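Local coordinates for RNA-directed RNA polymerase (Infectious pancreatic necrosis virus, PDB 3ZED), which probably copies and transcribes the viral RNA genome as an RNA-directed RNA polymerase, and interacts with the capsid protein VP3, at residues M365-M369 with V556-L560; Q570-P576 with V681-P686. All blocks are in the same frame, centred on the assembly; numbering follows the deposited sequence.

Interaction 1 of 2, residues M365-M369 with V556-L560; sequences MDRIM and VELDL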
loop_
_atom_site.group_PDB
_atom_site.type_symbol
_atom_site.label_atom_id
_atom_site.label_comp_id
_atom_site.label_asym_id
_atom_site.label_seq_id
_atom_site.Cartn_x
_atom_site.Cartn_y
_atom_site.Cartn_z
ATOM N N MET B 365 20.441 -3.597 3.391
ATOM C CA MET B 365 20.544 -3.740 4.845
ATOM C C MET B 365 21.927 -3.219 5.360
ATOM O O MET B 365 21.969 -2.485 6.356
ATOM C CB MET B 365 20.304 -5.196 5.279
ATOM C CG MET B 365 20.335 -5.382 6.808
ATOM S SD MET B 365 19.075 -4.397 7.652
ATOM C CE MET B 365 17.710 -5.497 7.553
ATOM N N ASP B 366 23.029 -3.533 4.656
ATOM C CA ASP B 366 24.327 -3.016 5.074
ATOM C C ASP B 366 24.383 -1.487 4.998
ATOM O O ASP B 366 24.971 -0.876 5.896
ATOM C CB ASP B 366 25.484 -3.632 4.290
ATOM C CG ASP B 366 26.825 -3.342 4.967
ATOM O OD1 ASP B 366 26.978 -3.691 6.168
ATOM O OD2 ASP B 366 27.694 -2.724 4.321
ATOM N N ARG B 367 23.732 -0.866 3.975
ATOM C CA ARG B 367 23.638 0.612 3.846
ATOM C C ARG B 367 22.915 1.207 5.062
ATOM O O ARG B 367 23.375 2.195 5.626
ATOM C CB ARG B 367 22.929 1.024 2.540
ATOM C CG ARG B 367 23.768 0.767 1.302
ATOM C CD ARG B 367 23.177 1.455 0.091
ATOM N NE ARG B 367 24.095 1.436 -1.044
ATOM C CZ ARG B 367 24.105 2.338 -2.023
ATOM N NH1 ARG B 367 23.247 3.349 -2.009
ATOM N NH2 ARG B 367 24.982 2.243 -3.015
ATOM N N ILE B 368 21.814 0.560 5.499
ATOM C CA ILE B 368 21.036 0.946 6.685
ATOM C C ILE B 368 21.919 0.833 7.940
ATOM O O ILE B 368 21.975 1.779 8.727
ATOM C CB ILE B 368 19.743 0.078 6.807
ATOM C CG1 ILE B 368 18.723 0.409 5.704
ATOM C CG2 ILE B 368 19.123 0.128 8.238
ATOM C CD1 ILE B 368 18.046 1.725 5.787
ATOM N N MET B 369 22.638 -0.311 8.100
ATOM C CA MET B 369 23.521 -0.537 9.258
ATOM C C MET B 369 24.672 0.481 9.306
ATOM O O MET B 369 25.020 0.926 10.398
ATOM C CB MET B 369 24.046 -1.967 9.294
ATOM C CG MET B 369 22.946 -2.991 9.586
ATOM S SD MET B 369 22.055 -2.754 11.174
ATOM C CE MET B 369 23.395 -2.966 12.361
ATOM N N VAL B 556 20.575 -8.413 14.787
ATOM C CA VAL B 556 20.161 -7.057 15.142
ATOM C C VAL B 556 18.693 -7.048 14.706
ATOM O O VAL B 556 18.413 -6.999 13.508
ATOM C CB VAL B 556 21.030 -5.925 14.525
ATOM C CG1 VAL B 556 20.619 -4.560 15.089
ATOM C CG2 VAL B 556 22.511 -6.164 14.782
ATOM N N GLU B 557 17.769 -7.249 15.660
ATOM C CA GLU B 557 16.342 -7.442 15.372
ATOM C C GLU B 557 15.599 -6.118 15.165
ATOM O O GLU B 557 14.701 -5.762 15.911
ATOM C CB GLU B 557 15.683 -8.306 16.457
ATOM C CG GLU B 557 16.323 -9.677 16.596
ATOM C CD GLU B 557 15.430 -10.660 17.324
ATOM O OE1 GLU B 557 14.571 -11.291 16.664
ATOM O OE2 GLU B 557 15.541 -10.743 18.568
ATOM N N LEU B 558 15.969 -5.413 14.085
ATOM C CA LEU B 558 15.419 -4.119 13.741
ATOM C C LEU B 558 13.952 -4.193 13.377
ATOM O O LEU B 558 13.233 -3.210 13.581
ATOM C CB LEU B 558 16.183 -3.526 12.550
ATOM C CG LEU B 558 17.672 -3.258 12.688
ATOM C CD1 LEU B 558 18.242 -2.805 11.350
ATOM C CD2 LEU B 558 17.955 -2.224 13.806
ATOM N N ASP B 559 13.521 -5.348 12.804
ATOM C CA ASP B 559 12.202 -5.573 12.223
ATOM C C ASP B 559 11.938 -4.439 11.213
ATOM O O ASP B 559 10.856 -3.864 11.165
ATOM C CB ASP B 559 11.089 -5.727 13.280
ATOM C CG ASP B 559 9.747 -6.188 12.717
ATOM O OD1 ASP B 559 9.744 -6.878 11.670
ATOM O OD2 ASP B 559 8.702 -5.803 13.280
ATOM N N LEU B 560 12.986 -4.085 10.442
ATOM C CA LEU B 560 12.926 -3.037 9.439
ATOM C C LEU B 560 12.140 -3.576 8.271
ATOM O O LEU B 560 12.663 -4.363 7.489
ATOM C CB LEU B 560 14.350 -2.614 9.030
ATOM C CG LEU B 560 14.446 -1.440 8.029
ATOM C CD1 LEU B 560 14.174 -0.101 8.719
ATOM C CD2 LEU B 560 15.797 -1.412 7.391
#
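Everything that passes directly between these two segments is apolar. Met365, Ile368 and Met369, spaced i, i+3 and i+4, line one face of a helical turn closed by the backbone hydrogen bond from Met369 N to Met365 O at 2.9 Å, and they meet Val556, Leu558 and Leu560, every second residue of the strand. Leu558 sits in the middle: its CD1 lies 3.8 Å from Met369 SD, 4.1 Å from Met365 SD and 4.4 Å from Ile368 CG2. Around it, Ile368 CG2 packs on Leu560 CD2 at 3.8 Å, and Met369 CE meets Val556 CG2 at 4.1 Å. The CA-to-CB bonds of both methionines leave sideways, so it is their flexible sulfur ends that bridge the gap. The axes of the two short segments come no closer than 12.0 Å, with 119° between their N-to-C directions, which leaves room for a layer of side chains.

This is helix-on-sheet packing. Helix 364-377, in the palm part of the sequence, lies against the three-stranded antiparallel sheet of the thumb part, in which strand 556-560 is one of the two edge strands; Met365 and Met369 also reach Ala565 on the middle strand.

The strand is irregular: Glu557 centres an inverse gamma turn, with a weak hydrogen bond from Leu558 N to Val556 O at 3.0 Å. Asp559, with positive phi, forms a G1 beta bulge with Leu560, both facing Trp563. The backbone carbonyls of Leu558 and Asp559 accept hydrogen bonds from Trp398 NE1 and Tyr391 OH, which join the strand to the four-stranded sheet.

Interaction 2 of 2, residues Q570-P576 with V681-P686; sequences QMEMFVP and VDINTP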
loop_
_atom_site.group_PDB
_atom_site.type_symbol
_atom_site.label_atom_id
_atom_site.label_comp_id
_atom_site.label_asym_id
_atom_site.label_seq_id
_atom_site.Cartn_x
_atom_site.Cartn_y
_atom_site.Cartn_z
ATOM N N GLN B 570 32.191 -13.624 5.510
ATOM C CA GLN B 570 32.636 -13.789 4.127
ATOM C C GLN B 570 32.509 -12.489 3.343
ATOM O O GLN B 570 33.413 -12.146 2.613
ATOM C CB GLN B 570 31.827 -14.898 3.412
ATOM C CG GLN B 570 32.341 -15.218 1.995
ATOM C CD GLN B 570 31.577 -16.312 1.299
ATOM O OE1 GLN B 570 30.457 -16.680 1.649
ATOM N NE2 GLN B 570 32.161 -16.854 0.280
ATOM N N MET B 571 31.391 -11.795 3.489
ATOM C CA MET B 571 31.084 -10.584 2.746
ATOM C C MET B 571 31.475 -9.317 3.489
ATOM O O MET B 571 31.567 -8.261 2.858
ATOM C CB MET B 571 29.593 -10.557 2.391
ATOM C CG MET B 571 29.190 -11.705 1.491
ATOM S SD MET B 571 27.546 -11.483 0.839
ATOM C CE MET B 571 27.897 -10.349 -0.539
ATOM N N GLU B 572 31.747 -9.432 4.814
ATOM C CA GLU B 572 32.166 -8.343 5.714
ATOM C C GLU B 572 31.113 -7.238 5.727
ATOM O O GLU B 572 31.410 -6.047 5.596
ATOM C CB GLU B 572 33.549 -7.794 5.362
ATOM C CG GLU B 572 34.690 -8.699 5.793
ATOM C CD GLU B 572 36.024 -8.028 5.582
ATOM O OE1 GLU B 572 36.444 -7.278 6.490
ATOM O OE2 GLU B 572 36.597 -8.169 4.475
ATOM N N MET B 573 29.869 -7.666 5.892
ATOM C CA MET B 573 28.732 -6.776 5.921
ATOM C C MET B 573 27.563 -7.437 6.584
ATOM O O MET B 573 27.545 -8.660 6.789
ATOM C CB MET B 573 28.350 -6.305 4.496
ATOM C CG MET B 573 27.965 -7.421 3.540
ATOM S SD MET B 573 28.024 -6.845 1.810
ATOM C CE MET B 573 26.334 -6.452 1.601
ATOM N N PHE B 574 26.579 -6.603 6.932
ATOM C CA PHE B 574 25.307 -7.069 7.449
ATOM C C PHE B 574 24.429 -7.456 6.272
ATOM O O PHE B 574 24.444 -6.787 5.222
ATOM C CB PHE B 574 24.618 -6.004 8.310
ATOM C CG PHE B 574 25.275 -5.843 9.651
ATOM C CD1 PHE B 574 24.872 -6.612 10.735
ATOM C CD2 PHE B 574 26.278 -4.904 9.840
ATOM C CE1 PHE B 574 25.471 -6.447 11.989
ATOM C CE2 PHE B 574 26.894 -4.763 11.088
ATOM C CZ PHE B 574 26.489 -5.534 12.151
ATOM N N VAL B 575 23.707 -8.558 6.435
ATOM C CA VAL B 575 22.796 -9.089 5.416
ATOM C C VAL B 575 21.403 -9.260 6.058
ATOM O O VAL B 575 21.332 -9.455 7.274
ATOM C CB VAL B 575 23.323 -10.402 4.780
ATOM C CG1 VAL B 575 24.639 -10.163 4.047
ATOM C CG2 VAL B 575 23.476 -11.517 5.825
ATOM N N PRO B 576 20.290 -9.195 5.298
ATOM C CA PRO B 576 18.992 -9.378 5.945
ATOM C C PRO B 576 18.610 -10.843 6.140
ATOM O O PRO B 576 18.942 -11.715 5.334
ATOM C CB PRO B 576 18.024 -8.716 4.970
ATOM C CG PRO B 576 18.651 -8.927 3.622
ATOM C CD PRO B 576 20.140 -8.932 3.847
ATOM N N VAL B 681 25.373 -15.141 -1.639
ATOM C CA VAL B 681 26.348 -14.099 -1.961
ATOM C C VAL B 681 25.703 -13.159 -3.012
ATOM O O VAL B 681 25.724 -11.954 -2.811
ATOM C CB VAL B 681 27.720 -14.684 -2.446
ATOM C CG1 VAL B 681 28.625 -13.607 -3.054
ATOM C CG2 VAL B 681 28.445 -15.406 -1.316
ATOM N N ASP B 682 25.092 -13.724 -4.084
ATOM C CA ASP B 682 24.467 -12.961 -5.186
ATOM C C ASP B 682 23.309 -12.061 -4.726
ATOM O O ASP B 682 23.251 -10.912 -5.154
ATOM C CB ASP B 682 23.954 -13.881 -6.309
ATOM C CG ASP B 682 25.015 -14.687 -7.056
ATOM O OD1 ASP B 682 26.233 -14.405 -6.869
ATOM O OD2 ASP B 682 24.634 -15.621 -7.794
ATOM N N ILE B 683 22.410 -12.561 -3.857
ATOM C CA ILE B 683 21.272 -11.759 -3.419
ATOM C C ILE B 683 21.728 -10.589 -2.513
ATOM O O ILE B 683 20.977 -9.640 -2.316
ATOM C CB ILE B 683 20.161 -12.620 -2.746
ATOM C CG1 ILE B 683 20.617 -13.269 -1.421
ATOM C CG2 ILE B 683 19.612 -13.645 -3.728
ATOM C CD1 ILE B 683 19.514 -13.881 -0.568
ATOM N N ASN B 684 22.972 -10.652 -1.997
ATOM C CA ASN B 684 23.509 -9.643 -1.098
ATOM C C ASN B 684 24.588 -8.801 -1.735
ATOM O O ASN B 684 25.117 -7.900 -1.080
ATOM C CB ASN B 684 24.042 -10.313 0.161
ATOM C CG ASN B 684 22.938 -10.688 1.086
ATOM O OD1 ASN B 684 22.119 -9.842 1.477
ATOM N ND2 ASN B 684 22.879 -11.951 1.454
ATOM N N THR B 685 24.896 -9.049 -3.011
ATOM C CA THR B 685 25.959 -8.326 -3.709
ATOM C C THR B 685 25.501 -6.917 -4.096
ATOM O O THR B 685 24.523 -6.766 -4.840
ATOM C CB THR B 685 26.471 -9.142 -4.895
ATOM O OG1 THR B 685 27.053 -10.317 -4.355
ATOM C CG2 THR B 685 27.538 -8.395 -5.744
ATOM N N PRO B 686 26.198 -5.871 -3.582
ATOM C CA PRO B 686 25.838 -4.502 -3.972
ATOM C C PRO B 686 26.359 -4.175 -5.359
ATOM O O PRO B 686 27.422 -4.645 -5.742
ATOM C CB PRO B 686 26.512 -3.617 -2.914
ATOM C CG PRO B 686 27.433 -4.507 -2.149
ATOM C CD PRO B 686 27.375 -5.893 -2.686
HETATM O O HOH W 1 20.750 -12.549 3.463
#
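A beta hairpin meets the end of a helix here: strands 563-568 and 573-578 are joined by a turn carrying a G1 beta bulge, Glu572 and Met573 facing Ser568, and the turn and the start of the second strand pack against the chain as it leaves helix 677-683. Asn684 is the residue at the centre. Met571 SD lies 3.8 Å from Asn684 CB, Val575 CG1 comes to 3.5 Å from Asn684 CG, and Met573 CE touches Asn684 O at 3.3 Å. Pro576 CD sits 3.2 Å from Asn684 OD1. Both segments belong to the thumb part of the sequence, so the contact joins an edge strand of its small antiparallel sheet to helix 677-683 and the residues that follow it, about a hundred mostly helical residues later.

A water links the backbone carbonyl of Pro576 with the side-chain amide of Asn684: it donates to Pro576 O at 2.7 Å and accepts from Asn684 ND2 at 3.0 Å. The same ND2 is hydrogen-bonded to Leu680 O. Within 681-686 the chain is folded back by two hydrogen bonds to Val681 O, from Thr685 OG1 at 2.6 Å and from Asn684 N at 3.2 Å. Met571 CE rests beside that carbonyl, 3.5 Å from Val681 O and 4.2 Å from Val681 CG1. At the exposed margin Gln570 OE1 accepts a hydrogen bond from Asn677 ND2 while lying 3.8 Å from Val681 CG2.

Overall arrangement
Going from the N terminus, the chain has already built many helices and strands when it reaches helix 364-377; the 186 residues between 365-369 and 556-560, which include the four-stranded sheet, form the loop that interaction 1 closes. Interaction 2 opens just beyond, at 570-576, and closes 104 residues later at 681-686. The two loops follow in series, neither nested nor crossed. They share the three-stranded sheet: interaction 1 engages one outer strand, interaction 2 the other. With centres about 13 Å apart they also touch, Asp366 OD1 probably accepting a hydrogen bond from Phe574 N at 3.0 Å. Helix 364-377 (palm part), the three-stranded sheet (thumb part) and helix 677-683 are thus tied together.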